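MaoC family protein (Mycobacterium tuberculosis H37Rv, PDB 3KHP) probably acts as a (3R)-hydroxyacyl-thioester dehydratase, interconverting 3-hydroxyacyl and trans-2-enoyl thioesters, as in other MaoC-like hydratase 2 proteins. Local coordinates at residues L99-L108 and I254-P264. Numbering follows the deposited sequence.
Sequences LLHGSQGIRL and ITSIAARFTKP
Phe261 contributes the largest buried area of the contact, 119 Å², where strands 103-108 and 254-261 run antiparallel. Its ring lies against Leu99, whose CB sits 4.2 Å from the ring centroid and 29° off the normal, an off-centre CH-pi contact. The ring edge takes Gln104 CB in plane, 3.8 Å from Phe261 CE2. A chi1 of -59° sets Phe261 CG beside the backbone N, which runs the ring alongside the Leu99-Gly102 type II turn, with Gly102 at its edge. Ile106 and Ile257 extend this buried face, their CD1 atoms 4.2 Å apart, and helix 231-245 covers it through Leu232 on Leu99 and Tyr235 on Gln104 and Ile106. Gln104 is the polar exception: NE2 bonds to Gly105 O from above the carbonyl plane, while OE1 pairs with Thr158.

The other face is looser and nearer solvent: Ser103, Gly105, Arg107, Ala258 and Arg260 are partly exposed, though Ser256 is buried. Ser256 CB makes a van der Waals contact over one face of the Arg107 guanidinium, with Ser256 OG no nearer than 3.7 Å to Arg107 NH2; Arg107 NH1 finds its salt bridge with Glu307. Arg260, bridged to Asp303 through NE, also shares a water that accepts from Arg260 NH1 at 3.0 Å and donates to His101 O.

Seven backbone hydrogen bonds join the segments, from the nearly straight Leu108 N to Thr255 O (2.7 Å) to the more bent His101 N to Phe261 O. This pairing joins the hydratase 2 N-terminal region to the MaoC-like region within one continuous antiparallel sheet, consistent with a double hot-dog fold. The chemistry implies a seam whose backbone bonds fix register, with apolar packing on the helix-covered face and charged groups anchored to strand 298-308 on the other.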
# COMPACT_ATOMS: atom_id res chain seq x y z
N LEU A 99 15.74 -12.71 5.66
CA LEU A 99 16.52 -11.96 6.67
C LEU A 99 16.57 -12.55 8.07
O LEU A 99 17.31 -12.07 8.90
CB LEU A 99 16.00 -10.53 6.75
CG LEU A 99 16.38 -9.67 5.55
CD1 LEU A 99 15.52 -8.44 5.51
CD2 LEU A 99 17.88 -9.30 5.59
N LEU A 100 15.81 -13.60 8.34
CA LEU A 100 15.81 -14.21 9.67
C LEU A 100 17.19 -14.64 10.17
O LEU A 100 17.94 -15.30 9.48
CB LEU A 100 14.85 -15.39 9.69
CG LEU A 100 14.50 -15.86 11.12
CD1 LEU A 100 13.95 -14.70 11.99
CD2 LEU A 100 13.50 -17.05 11.06
N HIS A 101 17.52 -14.23 11.40
CA HIS A 101 18.85 -14.38 12.00
C HIS A 101 19.87 -13.45 11.37
O HIS A 101 20.96 -13.27 11.91
CB HIS A 101 19.34 -15.83 11.94
CG HIS A 101 18.30 -16.82 12.38
ND1 HIS A 101 17.98 -17.01 13.70
CD2 HIS A 101 17.47 -17.61 11.66
CE1 HIS A 101 17.01 -17.90 13.79
NE2 HIS A 101 16.68 -18.28 12.57
N GLY A 102 19.50 -12.84 10.25
CA GLY A 102 20.34 -11.89 9.56
C GLY A 102 20.16 -10.49 10.11
O GLY A 102 19.53 -10.31 11.14
N SER A 103 20.75 -9.53 9.41
CA SER A 103 20.73 -8.13 9.81
C SER A 103 20.55 -7.22 8.65
O SER A 103 20.86 -7.59 7.54
CB SER A 103 22.02 -7.76 10.50
OG SER A 103 22.03 -8.37 11.75
N GLN A 104 20.03 -6.02 8.91
CA GLN A 104 19.93 -4.95 7.91
C GLN A 104 20.42 -3.62 8.47
O GLN A 104 20.04 -3.22 9.56
CB GLN A 104 18.48 -4.78 7.45
CG GLN A 104 18.28 -3.70 6.38
CD GLN A 104 18.87 -4.13 5.06
OE1 GLN A 104 18.68 -5.30 4.64
NE2 GLN A 104 19.59 -3.21 4.38
N GLY A 105 21.24 -2.92 7.71
CA GLY A 105 21.73 -1.61 8.08
C GLY A 105 21.46 -0.66 6.94
O GLY A 105 21.42 -1.06 5.76
N ILE A 106 21.21 0.60 7.29
CA ILE A 106 21.12 1.62 6.28
C ILE A 106 21.94 2.80 6.77
O ILE A 106 22.10 2.99 7.94
CB ILE A 106 19.67 2.04 5.98
CG1 ILE A 106 19.07 2.76 7.18
CG2 ILE A 106 18.79 0.84 5.56
CD1 ILE A 106 17.71 3.28 6.92
N ARG A 107 22.47 3.60 5.86
CA ARG A 107 23.12 4.85 6.26
C ARG A 107 22.73 5.90 5.24
O ARG A 107 22.82 5.64 4.04
CB ARG A 107 24.65 4.65 6.34
CG ARG A 107 25.43 5.89 6.66
CD ARG A 107 26.92 5.59 7.04
NE ARG A 107 26.99 4.70 8.19
CZ ARG A 107 27.07 5.09 9.46
NH1 ARG A 107 27.11 6.38 9.77
NH2 ARG A 107 27.12 4.18 10.42
N LEU A 108 22.28 7.06 5.70
CA LEU A 108 21.86 8.13 4.79
C LEU A 108 22.84 9.30 4.88
O LEU A 108 23.38 9.60 5.93
CB LEU A 108 20.44 8.60 5.11
CG LEU A 108 19.24 7.75 4.61
CD1 LEU A 108 19.15 7.62 3.07
CD2 LEU A 108 19.29 6.39 5.26
N ILE A 254 17.73 11.14 11.34
CA ILE A 254 18.28 9.78 11.54
C ILE A 254 19.28 9.46 10.45
O ILE A 254 18.95 9.45 9.27
CB ILE A 254 17.22 8.67 11.61
CG1 ILE A 254 16.09 9.02 12.60
CG2 ILE A 254 17.88 7.35 12.06
CD1 ILE A 254 16.52 9.25 14.02
N THR A 255 20.51 9.21 10.86
CA THR A 255 21.63 8.99 9.93
C THR A 255 21.81 7.50 9.58
O THR A 255 21.91 7.14 8.39
CB THR A 255 22.91 9.55 10.55
OG1 THR A 255 22.74 10.96 10.72
CG2 THR A 255 24.11 9.33 9.61
N SER A 256 21.86 6.64 10.59
CA SER A 256 22.02 5.21 10.34
C SER A 256 21.13 4.41 11.28
O SER A 256 20.91 4.85 12.40
CB SER A 256 23.48 4.78 10.55
OG SER A 256 23.87 4.98 11.92
N ILE A 257 20.70 3.23 10.84
CA ILE A 257 19.97 2.26 11.66
C ILE A 257 20.40 0.83 11.28
O ILE A 257 20.42 0.49 10.11
CB ILE A 257 18.46 2.29 11.39
CG1 ILE A 257 17.89 3.71 11.58
CG2 ILE A 257 17.71 1.27 12.26
CD1 ILE A 257 16.48 3.89 10.92
N ALA A 258 20.68 -0.01 12.26
CA ALA A 258 21.06 -1.38 12.04
C ALA A 258 20.35 -2.22 13.05
O ALA A 258 20.22 -1.81 14.22
CB ALA A 258 22.66 -1.58 12.20
N ALA A 259 19.92 -3.40 12.62
CA ALA A 259 19.35 -4.34 13.56
C ALA A 259 19.44 -5.79 13.05
O ALA A 259 19.55 -6.01 11.85
CB ALA A 259 17.92 -3.97 13.88
N ARG A 260 19.36 -6.71 13.99
CA ARG A 260 19.34 -8.14 13.73
C ARG A 260 17.92 -8.72 13.88
O ARG A 260 17.28 -8.48 14.88
CB ARG A 260 20.28 -8.85 14.70
CG ARG A 260 20.46 -10.36 14.41
CD ARG A 260 21.78 -10.89 15.02
NE ARG A 260 21.85 -10.70 16.46
CZ ARG A 260 21.35 -11.53 17.39
NH1 ARG A 260 20.71 -12.63 17.05
NH2 ARG A 260 21.51 -11.24 18.67
N PHE A 261 17.46 -9.49 12.90
CA PHE A 261 16.15 -10.11 12.93
C PHE A 261 16.16 -11.42 13.67
O PHE A 261 16.73 -12.39 13.17
CB PHE A 261 15.64 -10.33 11.50
CG PHE A 261 15.56 -9.08 10.71
CD1 PHE A 261 14.42 -8.29 10.76
CD2 PHE A 261 16.62 -8.65 9.96
CE1 PHE A 261 14.35 -7.14 10.05
CE2 PHE A 261 16.56 -7.49 9.23
CZ PHE A 261 15.42 -6.72 9.28
N THR A 262 15.51 -11.47 14.84
CA THR A 262 15.66 -12.63 15.72
C THR A 262 14.49 -13.59 15.66
O THR A 262 14.67 -14.80 15.70
CB THR A 262 15.86 -12.20 17.20
OG1 THR A 262 14.96 -11.12 17.55
CG2 THR A 262 17.34 -11.80 17.46
N LYS A 263 13.28 -13.04 15.61
CA LYS A 263 12.07 -13.83 15.55
C LYS A 263 10.99 -13.18 14.67
O LYS A 263 11.00 -11.98 14.43
CB LYS A 263 11.53 -14.07 16.93
CG LYS A 263 12.43 -14.95 17.76
CD LYS A 263 11.74 -15.34 19.04
CE LYS A 263 12.58 -16.34 19.85
NZ LYS A 263 11.88 -16.55 21.19
N PRO A 264 10.09 -14.00 14.14
CA PRO A 264 9.09 -13.46 13.25
C PRO A 264 8.01 -12.66 13.97
O PRO A 264 7.79 -12.84 15.17
CB PRO A 264 8.49 -14.70 12.57
CG PRO A 264 9.14 -15.86 13.18
CD PRO A 264 9.96 -15.46 14.33
O HOH W 1 21.13 -14.10 14.44